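Side-chain contacts in putative mandelate racemase/muconate lactonizing enzyme (Bordetella bronchiseptica, PDB 3DDM), which belongs to the mandelate racemase/muconate lactonizing enzyme family of the enolase superfamily, pairing an N-terminal alpha+beta domain with a TIM-type barrel: residues 91-96 with 283-288; 74-79 with 111-116; 213-218 with 232-237; 267-272 with 276-281. The protein carries 1 engineered substitution. All coordinates share one frame; numbering follows the deposited sequence.

Contact 1 (91-96 with 283-288); sequences QAFAHL and AKWGGF
With chi1 at 175°, Phe93 turns its ring off helix 89-98 and toward Gly286; Trp285, with chi1 at 176°, swings its indole round to the same ring. This is a domain interface of the enolase-superfamily fold. A helix of the N-terminal domain meets the barrel-domain turn that leads into helix 287-300. Phe93 reaches across alone on its side.

The outer end of the phenyl ring does the touching. Phe93 CZ lies 3.4 Å from Gly286 CA, and Phe93 CE1 lies 3.6 Å from the same atom. The carbonyl oxygen Gly286 O stands 3.7 Å above the plane of the Phe93 ring, displaced toward the rim. Gly286 has a positive phi of 67°, a value that suits glycine. A side chain at this position would run into the indole of Trp285.

Trp285 begins at an angle to the helix, but its indole ends closer. Trp285 NE1 comes to the edge of the Phe93 ring, near its plane. That nitrogen also makes a weak hydrogen bond to Glu97. Elsewhere the phenyl packs on Ile117 and Asp121 of helix 110-131 and on Ser289. On the indole's six-membered ring, Trp285 CZ2 lies 4.3 Å from Phe93 CZ.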
loop_
_atom_site.group_PDB
_atom_site.type_symbol
_atom_site.label_atom_id
_atom_site.label_comp_id
_atom_site.label_asym_id
_atom_site.label_seq_id
_atom_site.Cartn_x
_atom_site.Cartn_y
_atom_site.Cartn_z
ATOM N N GLN A 91 0.751 0.911 24.008
ATOM C CA GLN A 91 2.143 0.526 23.850
ATOM C C GLN A 91 2.320 -0.530 22.753
ATOM O O GLN A 91 3.278 -0.476 21.984
ATOM C CB GLN A 91 2.690 0.012 25.177
ATOM C CG GLN A 91 4.125 -0.450 25.108
ATOM C CD GLN A 91 4.669 -0.876 26.458
ATOM O OE1 GLN A 91 4.899 -0.043 27.333
ATOM N NE2 GLN A 91 4.870 -2.180 26.638
ATOM N N ALA A 92 1.404 -1.492 22.674
ATOM C CA ALA A 92 1.485 -2.530 21.645
ATOM C C ALA A 92 1.260 -1.875 20.285
ATOM O O ALA A 92 1.806 -2.304 19.274
ATOM C CB ALA A 92 0.428 -3.614 21.889
ATOM N N PHE A 93 0.445 -0.831 20.261
ATOM C CA PHE A 93 0.178 -0.139 19.020
ATOM C C PHE A 93 1.455 0.540 18.530
ATOM O O PHE A 93 1.865 0.370 17.379
ATOM C CB PHE A 93 -0.912 0.902 19.227
ATOM C CG PHE A 93 -1.166 1.746 18.021
ATOM C CD1 PHE A 93 -1.597 1.161 16.824
ATOM C CD2 PHE A 93 -0.962 3.125 18.063
ATOM C CE1 PHE A 93 -1.817 1.944 15.683
ATOM C CE2 PHE A 93 -1.181 3.917 16.928
ATOM C CZ PHE A 93 -1.607 3.324 15.737
ATOM N N ALA A 94 2.089 1.306 19.414
ATOM C CA ALA A 94 3.316 2.006 19.064
ATOM C C ALA A 94 4.433 1.031 18.694
ATOM O O ALA A 94 5.321 1.359 17.906
ATOM C CB ALA A 94 3.759 2.896 20.220
ATOM N N HIS A 95 4.396 -0.169 19.254
ATOM C CA HIS A 95 5.435 -1.132 18.947
ATOM C C HIS A 95 5.235 -1.661 17.535
ATOM O O HIS A 95 6.189 -1.757 16.764
ATOM C CB HIS A 95 5.420 -2.283 19.956
ATOM C CG HIS A 95 6.488 -3.306 19.723
ATOM N ND1 HIS A 95 6.209 -4.607 19.360
ATOM C CD2 HIS A 95 7.838 -3.218 19.799
ATOM C CE1 HIS A 95 7.340 -5.279 19.223
ATOM N NE2 HIS A 95 8.342 -4.457 19.482
ATOM N N LEU A 96 3.985 -1.979 17.193
ATOM C CA LEU A 96 3.666 -2.520 15.878
ATOM C C LEU A 96 3.935 -1.553 14.747
ATOM O O LEU A 96 4.387 -1.968 13.676
ATOM C CB LEU A 96 2.213 -2.996 15.826
ATOM C CG LEU A 96 1.921 -4.238 16.666
ATOM C CD1 LEU A 96 0.532 -4.737 16.344
ATOM C CD2 LEU A 96 2.956 -5.320 16.376
ATOM N N ALA A 283 -11.095 1.463 12.309
ATOM C CA ALA A 283 -10.738 0.118 11.821
ATOM C C ALA A 283 -9.737 0.212 10.652
ATOM O O ALA A 283 -9.135 -0.785 10.241
ATOM C CB ALA A 283 -11.980 -0.641 11.382
ATOM N N LYS A 284 -9.565 1.421 10.126
ATOM C CA LYS A 284 -8.643 1.646 9.026
ATOM C C LYS A 284 -7.295 2.073 9.590
ATOM O O LYS A 284 -6.249 1.616 9.123
ATOM C CB LYS A 284 -9.187 2.727 8.098
ATOM C CG LYS A 284 -9.281 2.305 6.643
ATOM C CD LYS A 284 -9.911 3.396 5.787
ATOM C CE LYS A 284 -9.601 3.185 4.327
ATOM N NZ LYS A 284 -9.937 4.377 3.507
ATOM N N TRP A 285 -7.320 2.945 10.599
ATOM C CA TRP A 285 -6.083 3.410 11.225
ATOM C C TRP A 285 -6.142 3.708 12.734
ATOM O O TRP A 285 -7.153 4.178 13.267
ATOM C CB TRP A 285 -5.542 4.665 10.521
ATOM C CG TRP A 285 -4.328 5.191 11.227
ATOM C CD1 TRP A 285 -3.043 4.731 11.103
ATOM C CD2 TRP A 285 -4.304 6.157 12.295
ATOM N NE1 TRP A 285 -2.223 5.344 12.031
ATOM C CE2 TRP A 285 -2.970 6.221 12.774
ATOM C CE3 TRP A 285 -5.281 6.967 12.897
ATOM C CZ2 TRP A 285 -2.588 7.066 13.826
ATOM C CZ3 TRP A 285 -4.903 7.808 13.945
ATOM C CH2 TRP A 285 -3.562 7.848 14.398
ATOM N N GLY A 286 -5.026 3.429 13.403
ATOM C CA GLY A 286 -4.881 3.698 14.821
ATOM C C GLY A 286 -5.706 2.934 15.834
ATOM O O GLY A 286 -5.244 2.698 16.956
ATOM N N GLY A 287 -6.921 2.546 15.462
ATOM C CA GLY A 287 -7.764 1.842 16.406
ATOM C C GLY A 287 -8.111 2.836 17.494
ATOM O O GLY A 287 -8.147 4.042 17.244
ATOM N N PHE A 288 -8.357 2.349 18.703
ATOM C CA PHE A 288 -8.693 3.239 19.807
ATOM C C PHE A 288 -7.456 4.013 20.255
ATOM O O PHE A 288 -7.490 5.235 20.417
ATOM C CB PHE A 288 -9.253 2.428 20.971
ATOM C CG PHE A 288 -10.604 1.845 20.702
ATOM C CD1 PHE A 288 -11.713 2.680 20.544
ATOM C CD2 PHE A 288 -10.779 0.466 20.646
ATOM C CE1 PHE A 288 -12.982 2.153 20.341
ATOM C CE2 PHE A 288 -12.041 -0.081 20.442
ATOM C CZ PHE A 288 -13.151 0.765 20.289
#

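Contact 2 (74-79 with 111-116)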
loop_
_atom_site.group_PDB
_atom_site.type_symbol
_atom_site.label_atom_id
_atom_site.label_comp_id
_atom_site.label_asym_id
_atom_site.label_seq_id
_atom_site.Cartn_x
_atom_site.Cartn_y
_atom_site.Cartn_z
ATOM N N GLU A 74 -1.605 -12.590 10.679
ATOM C CA GLU A 74 -1.047 -13.847 11.162
ATOM C C GLU A 74 0.447 -14.059 10.875
ATOM O O GLU A 74 1.152 -14.638 11.695
ATOM C CB GLU A 74 -1.864 -15.030 10.617
ATOM C CG GLU A 74 -3.333 -15.012 11.057
ATOM C CD GLU A 74 -4.137 -16.236 10.598
ATOM O OE1 GLU A 74 -4.064 -16.593 9.398
ATOM O OE2 GLU A 74 -4.857 -16.833 11.436
ATOM N N THR A 75 0.947 -13.583 9.739
ATOM C CA THR A 75 2.361 -13.786 9.414
ATOM C C THR A 75 3.324 -12.660 9.795
ATOM O O THR A 75 4.522 -12.896 9.914
ATOM C CB THR A 75 2.568 -14.071 7.904
ATOM O OG1 THR A 75 2.305 -12.883 7.150
ATOM C CG2 THR A 75 1.630 -15.171 7.429
ATOM N N VAL A 76 2.823 -11.448 9.997
ATOM C CA VAL A 76 3.705 -10.335 10.331
ATOM C C VAL A 76 3.469 -9.680 11.686
ATOM O O VAL A 76 4.409 -9.477 12.457
ATOM C CB VAL A 76 3.632 -9.255 9.236
ATOM C CG1 VAL A 76 4.287 -7.962 9.706
ATOM C CG2 VAL A 76 4.300 -9.773 7.979
ATOM N N LEU A 77 2.222 -9.340 11.981
ATOM C CA LEU A 77 1.907 -8.688 13.243
ATOM C C LEU A 77 1.800 -9.648 14.423
ATOM O O LEU A 77 2.179 -9.297 15.532
ATOM C CB LEU A 77 0.603 -7.911 13.107
ATOM C CG LEU A 77 0.540 -6.903 11.962
ATOM C CD1 LEU A 77 -0.901 -6.499 11.756
ATOM C CD2 LEU A 77 1.412 -5.701 12.263
ATOM N N ALA A 78 1.279 -10.852 14.191
ATOM C CA ALA A 78 1.117 -11.830 15.271
ATOM C C ALA A 78 2.429 -12.111 16.004
ATOM O O ALA A 78 2.490 -12.010 17.231
ATOM C CB ALA A 78 0.517 -13.128 14.726
ATOM N N PRO A 79 3.499 -12.464 15.261
ATOM C CA PRO A 79 4.812 -12.755 15.852
ATOM C C PRO A 79 5.337 -11.596 16.693
ATOM O O PRO A 79 5.855 -11.801 17.794
ATOM C CB PRO A 79 5.688 -13.019 14.639
ATOM C CG PRO A 79 4.719 -13.608 13.649
ATOM C CD PRO A 79 3.518 -12.709 13.806
ATOM N N GLY A 111 -1.158 1.131 3.946
ATOM C CA GLY A 111 -2.573 0.886 4.184
ATOM C C GLY A 111 -2.879 -0.478 4.782
ATOM O O GLY A 111 -3.396 -0.561 5.895
ATOM N N PRO A 112 -2.589 -1.573 4.063
ATOM C CA PRO A 112 -2.859 -2.915 4.588
ATOM C C PRO A 112 -2.317 -3.084 6.007
ATOM O O PRO A 112 -3.012 -3.587 6.896
ATOM C CB PRO A 112 -2.145 -3.816 3.589
ATOM C CG PRO A 112 -2.331 -3.074 2.312
ATOM C CD PRO A 112 -2.028 -1.648 2.703
ATOM N N LEU A 113 -1.075 -2.658 6.218
ATOM C CA LEU A 113 -0.454 -2.757 7.534
ATOM C C LEU A 113 -1.167 -1.910 8.587
ATOM O O LEU A 113 -1.409 -2.379 9.694
ATOM C CB LEU A 113 1.013 -2.342 7.449
ATOM C CG LEU A 113 1.973 -3.340 6.808
ATOM C CD1 LEU A 113 3.246 -2.610 6.401
ATOM C CD2 LEU A 113 2.263 -4.481 7.778
ATOM N N ALA A 114 -1.496 -0.664 8.260
ATOM C CA ALA A 114 -2.187 0.186 9.229
ATOM C C ALA A 114 -3.518 -0.445 9.624
ATOM O O ALA A 114 -3.888 -0.479 10.808
ATOM C CB ALA A 114 -2.428 1.553 8.651
ATOM N N GLN A 115 -4.225 -0.946 8.616
ATOM C CA GLN A 115 -5.518 -1.574 8.793
ATOM C C GLN A 115 -5.419 -2.810 9.687
ATOM O O GLN A 115 -6.198 -2.979 10.644
ATOM C CB GLN A 115 -6.096 -1.919 7.419
ATOM C CG GLN A 115 -6.692 -0.709 6.693
ATOM C CD GLN A 115 -6.311 -0.624 5.215
ATOM O OE1 GLN A 115 -6.376 -1.608 4.477
ATOM N NE2 GLN A 115 -5.931 0.565 4.779
ATOM N N ALA A 116 -4.461 -3.678 9.389
ATOM C CA ALA A 116 -4.287 -4.866 10.208
ATOM C C ALA A 116 -3.950 -4.423 11.632
ATOM O O ALA A 116 -4.463 -4.983 12.598
ATOM C CB ALA A 116 -3.175 -5.738 9.644
#
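Ala116, which faces Leu77 across the contact, is held in its helix by a bond of 2.9 Å from Ala116 N to Pro112 O. One residue earlier, Gln115 N bonds to Gly111 O at 2.9 Å. These bonds keep the helical turn that presents Leu113 and Ala116 to segment 74-79. Between the segments the contact is purely apolar.

Leu77 is the main side chain of its segment. Its CB already points at the other helix. Its CG stands anti to the carbonyl carbon (chi1 -54°), and the extended chi2 (166°) carries CD1 onward while CD2 turns off. The CD1 branch heads for the Ala116 methyl. The modelled gap there is too short for two carbons, so the exact fit is doubtful. The backbones are closest at the same pair, with Leu77 CA 7.9 Å from Ala116 CA.

A looser second contact lies beside it. Leu113 leaves its helix at an angle, yet its end comes nearer, and Leu113 CD2 lies 4.5 Å from Val76 CG1. Segment 74-79 includes a wider pi-type turn and is kinked at Pro79, whose nitrogen has no bond to the turn before.

In the N-terminal domain of this enolase-type protein, the contact joins helix 65-81 to helix 110-131. Helix 101-107 borders it through Leu103 on Val76 and Ala104 on Leu113. Leu77 continues along helix 110-131 onto Ile117 and Leu120. Nearby, Pro112 packs on Glu109 of the second subunit.

Contact 3 (213-218 with 232-237); sequences PRARQM and EPLRAD
Ala215 points its methyl from helix 212-222 toward the loop, where it meets Pro233 and Leu234, and these three residues make the whole contact. The backbones come close. Ala215 CA lies 6.0 Å from Pro233 CA, a spacing that the small alanine side chain permits.

The conformation of Leu234 matters most. Its CB leaves the loop obliquely to the helix. CG stands anti to the carbonyl carbon (chi1 -58°). From there a chi2 of 175° extends CD1 past the alanine and turns CD2 onto it. Leu234 CD2 ends 3.9 Å from Ala215 CB. The extended branch stays farther off, with Leu234 CD1 5.5 Å from Ala215 CB.

Pro233 is fixed by its ring and approaches with one corner. Pro233 CB lies 4.3 Å from Ala215 CB, while Pro233 CG is farther, at 5.1 Å from that methyl. The alanine methyl is thus met by a proline corner and one leucine methyl. Ala215 and Pro233 also share Leu246 of helix 240-249 as a neighbour.

Two arginines flank Ala215 in the sequence and run to other parts of the domain. Arg214, with its chain extended throughout, forms a salt bridge with Asp182. Arg216 forms one with Glu245.

The loop 232-237 follows strand 229-231, and helix 212-222 precedes that strand. The contact thus joins a helix to the loop after the next strand, within the beta/alpha barrel of the enolase C-terminal type.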
loop_
_atom_site.group_PDB
_atom_site.type_symbol
_atom_site.label_atom_id
_atom_site.label_comp_id
_atom_site.label_asym_id
_atom_site.label_seq_id
_atom_site.Cartn_x
_atom_site.Cartn_y
_atom_site.Cartn_z
ATOM N N PRO A 213 -12.170 23.113 -9.303
ATOM C CA PRO A 213 -13.241 23.922 -9.895
ATOM C C PRO A 213 -14.632 23.272 -9.906
ATOM O O PRO A 213 -15.650 23.969 -9.845
ATOM C CB PRO A 213 -12.700 24.249 -11.292
ATOM C CG PRO A 213 -11.753 23.128 -11.577
ATOM C CD PRO A 213 -11.068 22.898 -10.255
ATOM N N ARG A 214 -14.690 21.948 -9.954
ATOM C CA ARG A 214 -15.983 21.268 -9.952
ATOM C C ARG A 214 -16.588 21.271 -8.548
ATOM O O ARG A 214 -17.794 21.449 -8.380
ATOM C CB ARG A 214 -15.814 19.833 -10.446
ATOM C CG ARG A 214 -17.099 19.095 -10.789
ATOM C CD ARG A 214 -16.726 17.757 -11.423
ATOM N NE ARG A 214 -17.846 16.834 -11.587
ATOM C CZ ARG A 214 -17.728 15.618 -12.118
ATOM N NH1 ARG A 214 -16.541 15.185 -12.533
ATOM N NH2 ARG A 214 -18.793 14.832 -12.235
ATOM N N ALA A 215 -15.745 21.072 -7.540
ATOM C CA ALA A 215 -16.203 21.058 -6.160
ATOM C C ALA A 215 -16.778 22.418 -5.798
ATOM O O ALA A 215 -17.829 22.505 -5.168
ATOM C CB ALA A 215 -15.056 20.715 -5.235
ATOM N N ARG A 216 -16.079 23.480 -6.189
ATOM C CA ARG A 216 -16.536 24.841 -5.914
ATOM C C ARG A 216 -17.919 24.998 -6.532
ATOM O O ARG A 216 -18.869 25.421 -5.872
ATOM C CB ARG A 216 -15.596 25.879 -6.537
ATOM C CG ARG A 216 -14.277 26.098 -5.817
ATOM C CD ARG A 216 -13.456 27.194 -6.522
ATOM N NE ARG A 216 -14.177 28.469 -6.590
ATOM C CZ ARG A 216 -14.056 29.462 -5.713
ATOM N NH1 ARG A 216 -13.228 29.353 -4.681
ATOM N NH2 ARG A 216 -14.778 30.563 -5.855
ATOM N N GLN A 217 -18.010 24.643 -7.809
ATOM C CA GLN A 217 -19.258 24.724 -8.555
ATOM C C GLN A 217 -20.376 23.924 -7.887
ATOM O O GLN A 217 -21.455 24.457 -7.632
ATOM C CB GLN A 217 -19.041 24.204 -9.971
ATOM C CG GLN A 217 -20.277 24.200 -10.821
ATOM C CD GLN A 217 -20.137 23.274 -12.013
ATOM O OE1 GLN A 217 -19.283 23.479 -12.883
ATOM N NE2 GLN A 217 -20.971 22.235 -12.052
ATOM N N MET A 218 -20.120 22.648 -7.601
ATOM C CA MET A 218 -21.131 21.802 -6.972
ATOM C C MET A 218 -21.468 22.219 -5.542
ATOM O O MET A 218 -22.638 22.245 -5.164
ATOM C CB MET A 218 -20.693 20.337 -6.987
ATOM C CG MET A 218 -20.781 19.665 -8.343
ATOM S SD MET A 218 -22.440 19.639 -9.058
ATOM C CE MET A 218 -23.292 18.546 -7.903
ATOM N N GLU A 232 -15.479 14.353 1.454
ATOM C CA GLU A 232 -14.433 14.089 0.476
ATOM C C GLU A 232 -14.688 14.646 -0.938
ATOM O O GLU A 232 -14.626 13.908 -1.925
ATOM C CB GLU A 232 -14.164 12.579 0.400
ATOM C CG GLU A 232 -13.706 11.947 1.711
ATOM C CD GLU A 232 -12.691 10.827 1.496
ATOM O OE1 GLU A 232 -11.560 10.946 2.012
ATOM O OE2 GLU A 232 -13.015 9.831 0.813
ATOM N N PRO A 233 -14.950 15.961 -1.054
ATOM C CA PRO A 233 -15.204 16.576 -2.361
ATOM C C PRO A 233 -13.980 16.526 -3.272
ATOM O O PRO A 233 -14.110 16.529 -4.498
ATOM C CB PRO A 233 -15.607 18.003 -1.996
ATOM C CG PRO A 233 -14.756 18.269 -0.798
ATOM C CD PRO A 233 -14.904 16.988 0.002
ATOM N N LEU A 234 -12.798 16.481 -2.662
ATOM C CA LEU A 234 -11.537 16.413 -3.400
ATOM C C LEU A 234 -10.757 15.202 -2.927
ATOM O O LEU A 234 -11.046 14.661 -1.862
ATOM C CB LEU A 234 -10.674 17.637 -3.115
ATOM C CG LEU A 234 -11.172 19.046 -3.379
ATOM C CD1 LEU A 234 -10.111 20.007 -2.869
ATOM C CD2 LEU A 234 -11.449 19.246 -4.859
ATOM N N ARG A 235 -9.761 14.785 -3.704
ATOM C CA ARG A 235 -8.924 13.658 -3.295
ATOM C C ARG A 235 -8.134 14.075 -2.044
ATOM O O ARG A 235 -7.695 15.221 -1.922
ATOM C CB ARG A 235 -7.937 13.288 -4.397
ATOM C CG ARG A 235 -8.563 12.885 -5.710
ATOM C CD ARG A 235 -7.487 12.437 -6.694
ATOM N NE ARG A 235 -8.065 12.005 -7.967
ATOM C CZ ARG A 235 -7.371 11.444 -8.959
ATOM N NH1 ARG A 235 -6.062 11.243 -8.830
ATOM N NH2 ARG A 235 -7.992 11.082 -10.076
ATOM N N ALA A 236 -7.958 13.138 -1.120
ATOM C CA ALA A 236 -7.225 13.383 0.119
ATOM C C ALA A 236 -5.802 13.869 -0.169
ATOM O O ALA A 236 -5.150 14.463 0.687
ATOM C CB ALA A 236 -7.190 12.099 0.946
ATOM N N ASP A 237 -5.353 13.606 -1.397
ATOM C CA ASP A 237 -4.031 13.970 -1.912
ATOM C C ASP A 237 -3.824 15.472 -2.073
ATOM O O ASP A 237 -2.768 15.992 -1.745
ATOM C CB ASP A 237 -3.818 13.327 -3.289
ATOM C CG ASP A 237 -2.996 12.061 -3.226
ATOM O OD1 ASP A 237 -2.501 11.735 -2.126
ATOM O OD2 ASP A 237 -2.837 11.397 -4.274
#

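Contact 4 (267-272 with 276-281)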
loop_
_atom_site.group_PDB
_atom_site.type_symbol
_atom_site.label_atom_id
_atom_site.label_comp_id
_atom_site.label_asym_id
_atom_site.label_seq_id
_atom_site.Cartn_x
_atom_site.Cartn_y
_atom_site.Cartn_z
ATOM N N GLU A 267 -2.866 16.041 12.538
ATOM C CA GLU A 267 -2.428 17.329 13.077
ATOM C C GLU A 267 -2.466 18.361 11.945
ATOM O O GLU A 267 -2.855 19.518 12.149
ATOM C CB GLU A 267 -1.008 17.238 13.649
ATOM C CG GLU A 267 -0.849 16.274 14.817
ATOM C CD GLU A 267 0.577 16.255 15.367
ATOM O OE1 GLU A 267 1.528 16.403 14.561
ATOM O OE2 GLU A 267 0.744 16.078 16.596
ATOM N N THR A 268 -2.065 17.931 10.751
ATOM C CA THR A 268 -2.068 18.797 9.581
ATOM C C THR A 268 -3.490 19.232 9.252
ATOM O O THR A 268 -3.742 20.409 8.988
ATOM C CB THR A 268 -1.482 18.076 8.363
ATOM O OG1 THR A 268 -0.094 17.817 8.595
ATOM C CG2 THR A 268 -1.652 18.916 7.098
ATOM N N ALA A 269 -4.414 18.277 9.263
ATOM C CA ALA A 269 -5.809 18.571 8.977
ATOM C C ALA A 269 -6.330 19.532 10.035
ATOM O O ALA A 269 -7.016 20.506 9.728
ATOM C CB ALA A 269 -6.624 17.288 8.986
ATOM N N LEU A 270 -5.982 19.254 11.285
ATOM C CA LEU A 270 -6.394 20.077 12.412
ATOM C C LEU A 270 -5.802 21.490 12.310
ATOM O O LEU A 270 -6.479 22.488 12.572
ATOM C CB LEU A 270 -5.932 19.416 13.714
ATOM C CG LEU A 270 -6.811 19.679 14.936
ATOM C CD1 LEU A 270 -8.220 19.139 14.687
ATOM C CD2 LEU A 270 -6.193 19.024 16.156
ATOM N N ALA A 271 -4.533 21.559 11.923
ATOM C CA ALA A 271 -3.832 22.826 11.783
ATOM C C ALA A 271 -4.489 23.780 10.790
ATOM O O ALA A 271 -4.354 24.998 10.920
ATOM C CB ALA A 271 -2.385 22.573 11.366
ATOM N N ALA A 272 -5.192 23.229 9.802
ATOM C CA ALA A 272 -5.839 24.036 8.769
ATOM C C ALA A 272 -7.316 24.312 9.017
ATOM O O ALA A 272 -7.817 25.383 8.682
ATOM C CB ALA A 272 -5.662 23.369 7.417
ATOM N N ARG A 276 -14.189 20.582 8.724
ATOM C CA ARG A 276 -14.800 20.922 10.009
ATOM C C ARG A 276 -15.432 19.695 10.657
ATOM O O ARG A 276 -15.844 19.724 11.816
ATOM C CB ARG A 276 -15.825 22.042 9.840
ATOM C CG ARG A 276 -15.170 23.386 9.631
ATOM C CD ARG A 276 -16.170 24.511 9.657
ATOM N NE ARG A 276 -15.660 25.621 10.452
ATOM C CZ ARG A 276 -15.592 25.619 11.779
ATOM N NH1 ARG A 276 -16.013 24.561 12.465
ATOM N NH2 ARG A 276 -15.084 26.663 12.421
ATOM N N VAL A 277 -15.489 18.615 9.890
ATOM C CA VAL A 277 -16.021 17.349 10.358
ATOM C C VAL A 277 -14.931 16.317 10.068
ATOM O O VAL A 277 -14.700 15.950 8.912
ATOM C CB VAL A 277 -17.321 16.981 9.600
ATOM C CG1 VAL A 277 -17.878 15.657 10.112
ATOM C CG2 VAL A 277 -18.342 18.094 9.769
ATOM N N MET A 278 -14.230 15.889 11.112
ATOM C CA MET A 278 -13.174 14.904 10.942
ATOM C C MET A 278 -13.755 13.529 11.212
ATOM O O MET A 278 -14.448 13.325 12.200
ATOM C CB MET A 278 -11.989 15.213 11.856
ATOM C CG MET A 278 -10.789 15.797 11.086
ATOM S SD MET A 278 -10.222 17.420 11.675
ATOM C CE MET A 278 -11.740 18.372 11.445
ATOM N N GLN A 279 -13.462 12.594 10.308
ATOM C CA GLN A 279 -14.001 11.242 10.355
ATOM C C GLN A 279 -12.974 10.110 10.344
ATOM O O GLN A 279 -12.896 9.341 9.384
ATOM C CB GLN A 279 -14.950 11.059 9.167
ATOM C CG GLN A 279 -15.913 12.221 8.956
ATOM C CD GLN A 279 -16.537 12.215 7.563
ATOM O OE1 GLN A 279 -15.834 12.347 6.558
ATOM N NE2 GLN A 279 -17.860 12.061 7.499
ATOM N N PRO A 280 -12.164 9.991 11.400
ATOM C CA PRO A 280 -11.199 8.888 11.361
ATOM C C PRO A 280 -11.890 7.513 11.459
ATOM O O PRO A 280 -12.791 7.314 12.290
ATOM C CB PRO A 280 -10.291 9.181 12.555
ATOM C CG PRO A 280 -11.179 9.977 13.495
ATOM C CD PRO A 280 -11.916 10.886 12.545
ATOM N N ASP A 281 -11.474 6.580 10.599
ATOM C CA ASP A 281 -12.029 5.221 10.576
ATOM C C ASP A 281 -11.158 4.362 11.491
ATOM O O ASP A 281 -10.125 3.842 11.072
ATOM C CB ASP A 281 -11.992 4.663 9.152
ATOM C CG ASP A 281 -12.799 3.396 9.003
ATOM O OD1 ASP A 281 -12.810 2.584 9.950
ATOM O OD2 ASP A 281 -13.415 3.208 7.933
#
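Leu270 and Met278 cross at about a right angle, with the thioether of the methionine set against one methyl of the leucine. They join helix 263-272 to strand 275-278, the last two elements of a beta-alpha-beta unit that opens with strand 254-256. The unit is part of the beta/alpha barrel of the enolase C-terminal domain.

Met278 points from the strand toward the helix. Its chain does not run out straight. It bends at chi2 (123°) and again at chi3 (-59°), so that the sulfur leads and the terminal methyl folds off to one side. Met278 SD lies 4.0 Å from Leu270 CD1. Met278 CE stays 4.8 Å from that same carbon.

Ala269 supplies the second partner on the helix. Its methyl faces the strand directly, and Ala269 CB lies 4.5 Å from Met278 SD. The alanine and leucine methyls come to the sulfur from clearly different directions. The sulfur thus touches two consecutive residues of the helix, Ala269 and Leu270. All of this is van der Waals packing.

Leu270 starts out obliquely to the strand, and its end bends nearer. Val298 of helix 287-300 touches both Leu270 and Met278, so the next barrel helix joins the same apolar patch. Leu303 also borders the methionine. The two leucine branches differ clearly in their part: CD1 makes the contact, while Leu270 CD2 is 6.2 Å from Met278 SD.

Overall arrangement
Contact 1 joins the two domains; contact 2 lies within the N-terminal domain, and contacts 3 and 4 within the barrel. Contacts 1 and 2 are neighbours, with centres 10 Å apart. They touch where Lys284 O packs on Gln115 CG at 3.4 Å. Contact 4 adjoins contact 1 in sequence, yet their centres are 18 Å apart. Contacts 3 and 4 are 16 Å apart between centres, with about 5 Å between nearest atoms. Contact 3 is far from contact 2, at 32 Å between centres. Segments of contacts 1, 2 and 3 reach the second subunit; those of contact 4 do not.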